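PDB 4F3N: uncharacterized ACR, COG1565 superfamily from Burkholderia thailandensis, which is of unknown function but has a methyltransferase fold, and probably transfers methyl groups from S-adenosylmethionine, perhaps to protein arginines. Local coordinates for residues R283-C286 / A287-A290; F329-P332 / G333-D336; A401-G404 / E405-V409. One frame throughout, in Å; residues are numbered along the deposited sequence.

Contact 1: R283-C286 / A287-A290; sequences RTVC and AMLA
Val-285 and Met-288 lie side by side on the buried flank of the last turn of helix 276-288, where the helix ends and the chain heads for strand 293-298 of the central sheet of the methyltransferase fold. The packed side is apolar. Met-288 sends CG away from its own backbone N (chi1 168°) and then bends at the sulfur, which brings CE back to 4.1 Å from Val-285 CG1. Both side chains also rest on Val-211 of strand 210-214, so this turn of helix is seated directly on the sheet, while Leu-203 and Pro-204 of a nearby loop pack against Val-285 and Met-288 respectively. Cys-286 is buried too, against Ala-353. The other flank is loose: Arg-283, Thr-284 and Ala-287 are exposed, and the hydroxyl of Thr-284 turns back to the carbonyl of Ala-280 within the helix. Three successive i to i+4 backbone bonds hold the turn, Ala-287 N to Arg-283 O at 2.9 Å, Met-288 N to Thr-284 O at 3.0 Å and the last from Leu-289. Leu-289 is the first residue to leave helical angles, yet its N still donates to Val-285 O at 2.9 Å.

Contact 2: F329-P332 / G333-D336; sequences FVYP and GLQD
Tyr-331 and Leu-334 are the first and last residues of a type II beta turn in the loop that leads from strand 324-325 into strand 336-342. The turn is closed by Leu-334 N donating to Tyr-331 O at 2.9 Å, with an N-H...O angle of 158°. Pro-332 and Gly-333 occupy its corners; at Gly-333 phi is positive (93°), and a CB there would run into the carbonyl oxygen of Pro-332, so the absence of a side chain lets the turn form. Leu-334 CD1 comes to 3.9 Å from Tyr-331 CB, while the tyrosine ring leads away, and both side chains continue onto Pro-50 and helix 52-71.

Gln-335 reaches back to Val-330. From CB its chain takes the position between the backbone N and the carbonyl carbon (chi1 66°), which sends CG to 3.4 Å from Val-330 O. Beyond CG the chain is extended and crosses the valine at about a right angle. CD comes next, 3.3 Å from Val-330 O. At the amide end the two atoms part. OE1 lies against the valine, 3.6 Å from its CB, and accepts a hydrogen bond from His-325 NE2. NE2 stands near the valine carbonyl, but the angle is too poor for a direct bond; it donates instead to the carbonyl of Asp-327. With His-325 on OE1 and Asp-327 on NE2, the rotation of the amide is fixed, and the loop is tied back to its own beginning. A water adds a further, weaker link: it donates to Val-330 O at 2.7 Å and accepts a weak bond from Gln-335 NE2 at 3.1 Å.

Contact 3: A401-G404 / E405-V409; sequences AEMG and ELFKV
A Met-aromatic contact between Met-403 and Phe-407, four residues apart, marks the tight bend that carries the chain from the loop after helix 384-398 into strand 407-414 of the central sheet. The methyl CE of Met-403 lies over one face of the Phe-407 ring, 3.8 Å from its centroid, as a CH-pi contact offset toward the rim at CZ. The sulfur sits farther above the same face, 5.0 Å from the centroid. A bend at chi3 (81°) turns the methyl down onto the ring, while CB of Met-403 meets CD1 of Phe-407 at 3.8 Å, from the same side of the ring. The backbone closes the bend: Phe-407 N donates to Met-403 O at 3.1 Å. A water bridges Glu-402 O, to which it gives a hydrogen, and Leu-406 N, from which it accepts one. Lys-408 folds back so that NZ donates to Glu-405 O at 2.6 Å, in the plane of that carbonyl. NZ also reaches Leu-406 O, from above its carbonyl plane, and Gly-300 O; three carbonyls thus grip one ammonium. Glu-405 OE1 forms a salt bridge with Arg-428. Phe-407 also touches Thr-113, a residue seen to bind S-adenosyl-L-homocysteine, and its side chain is about 6 Å from that of Asn-214, a second such residue. The bend therefore borders the cofactor site of a methyltransferase-like domain.

Each of the three contacts is local, and they follow one another in series along the chain, with none nested in or crossing another. Contact 1 comes first, closing the last turn of helix 276-288 just before the chain enters strand 293-298. Contact 2 closes the turn ahead of strand 336-342, beside the N-terminal helix 52-71 and on the opposite side of the chain's centre from contact 1, about 32 Å between centres. Contact 3 closes the bend before strand 407-414, which lies between 293-298 and 356-362 in the seven-stranded sheet. Contacts 1 and 3 thus precede neighbouring strands of that sheet, whereas contact 2 leads into the separate four-stranded sheet.

Contact 1: R283-C286 / A287-A290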
loop_
_atom_site.group_PDB
_atom_site.type_symbol
_atom_site.label_atom_id
_atom_site.label_comp_id
_atom_site.label_asym_id
_atom_site.label_seq_id
_atom_site.Cartn_x
_atom_site.Cartn_y
_atom_site.Cartn_z
ATOM N N ARG A 283 8.943 8.090 -6.308
ATOM C CA ARG A 283 9.666 9.069 -7.104
ATOM C C ARG A 283 8.795 9.577 -8.229
ATOM O O ARG A 283 8.797 10.772 -8.485
ATOM C CB ARG A 283 10.952 8.480 -7.667
ATOM C CG ARG A 283 11.998 8.221 -6.602
ATOM C CD ARG A 283 13.242 7.642 -7.248
ATOM N NE ARG A 283 14.338 7.489 -6.301
ATOM C CZ ARG A 283 15.420 6.739 -6.502
ATOM N NH1 ARG A 283 15.587 6.052 -7.633
ATOM N NH2 ARG A 283 16.374 6.705 -5.577
ATOM N N THR A 284 8.122 8.670 -8.933
ATOM C CA THR A 284 7.325 9.032 -10.102
ATOM C C THR A 284 6.172 9.936 -9.681
ATOM O O THR A 284 5.893 10.922 -10.328
ATOM C CB THR A 284 6.801 7.775 -10.836
ATOM O OG1 THR A 284 7.941 6.986 -11.279
ATOM C CG2 THR A 284 5.903 8.132 -11.970
ATOM N N VAL A 285 5.493 9.578 -8.599
ATOM C CA VAL A 285 4.402 10.429 -8.080
ATOM C C VAL A 285 4.847 11.828 -7.686
ATOM O O VAL A 285 4.194 12.830 -8.010
ATOM C CB VAL A 285 3.712 9.735 -6.886
ATOM C CG1 VAL A 285 2.671 10.672 -6.234
ATOM C CG2 VAL A 285 3.109 8.416 -7.367
ATOM N N CYS A 286 5.970 11.917 -7.004
ATOM C CA CYS A 286 6.441 13.178 -6.474
ATOM C C CYS A 286 7.030 14.050 -7.596
ATOM O O CYS A 286 6.970 15.276 -7.526
ATOM C CB CYS A 286 7.420 12.971 -5.322
ATOM S SG CYS A 286 6.607 12.406 -3.812
ATOM N N ALA A 287 7.527 13.420 -8.654
ATOM C CA ALA A 287 7.996 14.188 -9.805
ATOM C C ALA A 287 6.788 14.709 -10.609
ATOM O O ALA A 287 6.823 15.810 -11.195
ATOM C CB ALA A 287 8.922 13.354 -10.668
ATOM N N MET A 288 5.730 13.926 -10.637
ATOM C CA MET A 288 4.461 14.280 -11.303
ATOM C C MET A 288 3.726 15.403 -10.602
ATOM O O MET A 288 3.125 16.258 -11.237
ATOM C CB MET A 288 3.559 13.028 -11.350
ATOM C CG MET A 288 2.104 13.268 -11.736
ATOM S SD MET A 288 1.018 11.910 -11.295
ATOM C CE MET A 288 0.867 12.194 -9.532
ATOM N N LEU A 289 3.684 15.329 -9.288
ATOM C CA LEU A 289 2.992 16.336 -8.486
ATOM C C LEU A 289 3.599 17.719 -8.678
ATOM O O LEU A 289 4.736 17.929 -8.272
ATOM C CB LEU A 289 3.065 15.936 -7.024
ATOM C CG LEU A 289 2.311 16.816 -6.041
ATOM C CD1 LEU A 289 0.839 16.680 -6.322
ATOM C CD2 LEU A 289 2.627 16.433 -4.582
ATOM N N ALA A 290 2.876 18.648 -9.290
ATOM C CA ALA A 290 3.380 20.021 -9.502
ATOM C C ALA A 290 3.013 20.942 -8.343
ATOM O O ALA A 290 3.725 21.895 -8.016
ATOM C CB ALA A 290 2.830 20.584 -10.788
#

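Contact 2: F329-P332 / G333-D336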
loop_
_atom_site.group_PDB
_atom_site.type_symbol
_atom_site.label_atom_id
_atom_site.label_comp_id
_atom_site.label_asym_id
_atom_site.label_seq_id
_atom_site.Cartn_x
_atom_site.Cartn_y
_atom_site.Cartn_z
ATOM N N PHE A 329 4.381 -19.514 -2.288
ATOM C CA PHE A 329 4.257 -20.501 -3.338
ATOM C C PHE A 329 2.935 -21.272 -3.209
ATOM O O PHE A 329 2.589 -22.067 -4.069
ATOM C CB PHE A 329 5.460 -21.452 -3.257
ATOM C CG PHE A 329 6.778 -20.740 -3.378
ATOM C CD1 PHE A 329 6.961 -19.767 -4.365
ATOM C CD2 PHE A 329 7.790 -21.010 -2.518
ATOM C CE1 PHE A 329 8.163 -19.069 -4.480
ATOM C CE2 PHE A 329 8.999 -20.350 -2.634
ATOM C CZ PHE A 329 9.171 -19.376 -3.597
ATOM N N VAL A 330 2.171 -20.984 -2.166
ATOM C CA VAL A 330 0.777 -21.524 -2.059
ATOM C C VAL A 330 -0.133 -20.919 -3.152
ATOM O O VAL A 330 -0.193 -19.693 -3.334
ATOM C CB VAL A 330 0.197 -21.272 -0.646
ATOM C CG1 VAL A 330 -1.329 -21.497 -0.614
ATOM C CG2 VAL A 330 0.932 -22.125 0.394
ATOM N N TYR A 331 -0.829 -21.790 -3.869
ATOM C CA TYR A 331 -1.819 -21.443 -4.885
ATOM C C TYR A 331 -1.581 -20.087 -5.563
ATOM O O TYR A 331 -2.309 -19.127 -5.303
ATOM C CB TYR A 331 -3.239 -21.534 -4.302
ATOM C CG TYR A 331 -3.606 -22.939 -3.911
ATOM C CD1 TYR A 331 -3.629 -23.957 -4.869
ATOM C CD2 TYR A 331 -3.867 -23.268 -2.589
ATOM C CE1 TYR A 331 -3.919 -25.266 -4.507
ATOM C CE2 TYR A 331 -4.169 -24.572 -2.224
ATOM C CZ TYR A 331 -4.164 -25.562 -3.182
ATOM O OH TYR A 331 -4.491 -26.862 -2.823
ATOM N N PRO A 332 -0.543 -20.006 -6.417
ATOM C CA PRO A 332 -0.309 -18.784 -7.179
ATOM C C PRO A 332 -1.596 -18.234 -7.825
ATOM O O PRO A 332 -2.329 -18.968 -8.485
ATOM C CB PRO A 332 0.688 -19.217 -8.261
ATOM C CG PRO A 332 1.443 -20.313 -7.628
ATOM C CD PRO A 332 0.429 -21.060 -6.763
ATOM N N GLY A 333 -1.839 -16.960 -7.626
ATOM C CA GLY A 333 -3.015 -16.313 -8.206
ATOM C C GLY A 333 -4.210 -16.304 -7.275
ATOM O O GLY A 333 -5.198 -15.587 -7.551
ATOM N N LEU A 334 -4.196 -17.119 -6.211
ATOM C CA LEU A 334 -5.354 -17.235 -5.314
ATOM C C LEU A 334 -5.111 -16.676 -3.921
ATOM O O LEU A 334 -5.987 -16.739 -3.053
ATOM C CB LEU A 334 -5.817 -18.687 -5.199
ATOM C CG LEU A 334 -6.095 -19.416 -6.509
ATOM C CD1 LEU A 334 -6.579 -20.848 -6.216
ATOM C CD2 LEU A 334 -7.116 -18.665 -7.365
ATOM N N GLN A 335 -3.910 -16.134 -3.680
ATOM C CA GLN A 335 -3.624 -15.495 -2.431
ATOM C C GLN A 335 -2.880 -14.170 -2.659
ATOM O O GLN A 335 -2.247 -13.968 -3.706
ATOM C CB GLN A 335 -2.817 -16.431 -1.502
ATOM C CG GLN A 335 -1.409 -16.763 -2.007
ATOM C CD GLN A 335 -0.547 -17.423 -0.949
ATOM O OE1 GLN A 335 -1.045 -17.986 0.044
ATOM N NE2 GLN A 335 0.780 -17.378 -1.150
ATOM N N ASP A 336 -2.985 -13.306 -1.655
ATOM C CA ASP A 336 -2.300 -12.013 -1.585
ATOM C C ASP A 336 -0.870 -12.273 -1.116
ATOM O O ASP A 336 -0.626 -13.209 -0.379
ATOM C CB ASP A 336 -3.019 -11.177 -0.500
ATOM C CG ASP A 336 -2.757 -9.728 -0.587
ATOM O OD1 ASP A 336 -1.986 -9.292 -1.467
ATOM O OD2 ASP A 336 -3.356 -9.018 0.257
HETATM O O HOH W 1 0.957 -17.414 -4.262
#

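Contact 3: A401-G404 / E405-V409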
loop_
_atom_site.group_PDB
_atom_site.type_symbol
_atom_site.label_atom_id
_atom_site.label_comp_id
_atom_site.label_asym_id
_atom_site.label_seq_id
_atom_site.Cartn_x
_atom_site.Cartn_y
_atom_site.Cartn_z
ATOM N N ALA A 401 -3.083 -1.827 19.700
ATOM C CA ALA A 401 -3.269 -3.285 19.595
ATOM C C ALA A 401 -3.908 -3.706 18.276
ATOM O O ALA A 401 -3.998 -4.907 17.959
ATOM C CB ALA A 401 -4.136 -3.771 20.759
ATOM N N GLU A 402 -4.401 -2.728 17.527
ATOM C CA GLU A 402 -5.109 -2.970 16.279
ATOM C C GLU A 402 -4.299 -2.270 15.176
ATOM O O GLU A 402 -3.166 -2.644 14.950
ATOM C CB GLU A 402 -6.571 -2.502 16.369
ATOM C CG GLU A 402 -7.453 -3.264 17.379
ATOM C CD GLU A 402 -7.638 -4.736 17.067
ATOM O OE1 GLU A 402 -7.410 -5.171 15.921
ATOM O OE2 GLU A 402 -8.029 -5.482 18.004
ATOM N N MET A 403 -4.862 -1.266 14.496
ATOM C CA MET A 403 -4.180 -0.661 13.363
ATOM C C MET A 403 -3.401 0.591 13.726
ATOM O O MET A 403 -2.649 1.085 12.931
ATOM C CB MET A 403 -5.204 -0.246 12.305
ATOM C CG MET A 403 -6.073 -1.397 11.815
ATOM S SD MET A 403 -7.347 -0.890 10.632
ATOM C CE MET A 403 -6.504 -0.770 9.059
ATOM N N GLY A 404 -3.624 1.140 14.910
ATOM C CA GLY A 404 -3.230 2.527 15.151
ATOM C C GLY A 404 -1.767 2.843 15.105
ATOM O O GLY A 404 -1.352 3.960 14.679
ATOM N N GLU A 405 -0.957 1.914 15.620
ATOM C CA GLU A 405 0.489 2.099 15.630
ATOM C C GLU A 405 1.176 1.502 14.402
ATOM O O GLU A 405 2.084 2.115 13.860
ATOM C CB GLU A 405 1.110 1.550 16.913
ATOM C CG GLU A 405 2.622 1.609 16.974
ATOM C CD GLU A 405 3.244 2.983 16.901
ATOM O OE1 GLU A 405 2.613 3.955 17.411
ATOM O OE2 GLU A 405 4.379 3.091 16.316
ATOM N N LEU A 406 0.773 0.285 14.031
ATOM C CA LEU A 406 1.374 -0.420 12.926
ATOM C C LEU A 406 1.200 0.361 11.615
ATOM O O LEU A 406 2.147 0.451 10.829
ATOM C CB LEU A 406 0.716 -1.792 12.763
ATOM C CG LEU A 406 1.253 -2.548 11.582
ATOM C CD1 LEU A 406 2.757 -2.822 11.624
ATOM C CD2 LEU A 406 0.388 -3.799 11.508
ATOM N N PHE A 407 0.005 0.896 11.383
ATOM C CA PHE A 407 -0.246 1.707 10.198
ATOM C C PHE A 407 0.326 3.112 10.403
ATOM O O PHE A 407 0.271 3.628 11.524
ATOM C CB PHE A 407 -1.724 1.784 9.921
ATOM C CG PHE A 407 -2.274 0.546 9.212
ATOM C CD1 PHE A 407 -2.271 -0.704 9.854
ATOM C CD2 PHE A 407 -2.785 0.631 7.910
ATOM C CE1 PHE A 407 -2.774 -1.807 9.226
ATOM C CE2 PHE A 407 -3.268 -0.500 7.274
ATOM C CZ PHE A 407 -3.236 -1.723 7.923
ATOM N N LYS A 408 0.919 3.665 9.339
ATOM C CA LYS A 408 1.559 4.968 9.340
ATOM C C LYS A 408 0.974 5.778 8.210
ATOM O O LYS A 408 0.407 5.232 7.256
ATOM C CB LYS A 408 3.083 4.887 9.126
ATOM C CG LYS A 408 3.808 3.858 9.994
ATOM C CD LYS A 408 3.725 4.216 11.490
ATOM C CE LYS A 408 4.682 3.354 12.338
ATOM N NZ LYS A 408 4.272 1.912 12.403
ATOM N N VAL A 409 1.064 7.101 8.350
ATOM C CA VAL A 409 0.777 7.998 7.245
ATOM C C VAL A 409 2.015 8.829 6.965
ATOM O O VAL A 409 2.546 9.468 7.885
ATOM C CB VAL A 409 -0.381 8.941 7.573
ATOM C CG1 VAL A 409 -0.702 9.778 6.363
ATOM C CG2 VAL A 409 -1.652 8.131 8.019
HETATM O O HOH W 2 -1.057 -0.996 15.793
HETATM O O HOH W 3 0.170 5.233 17.486
#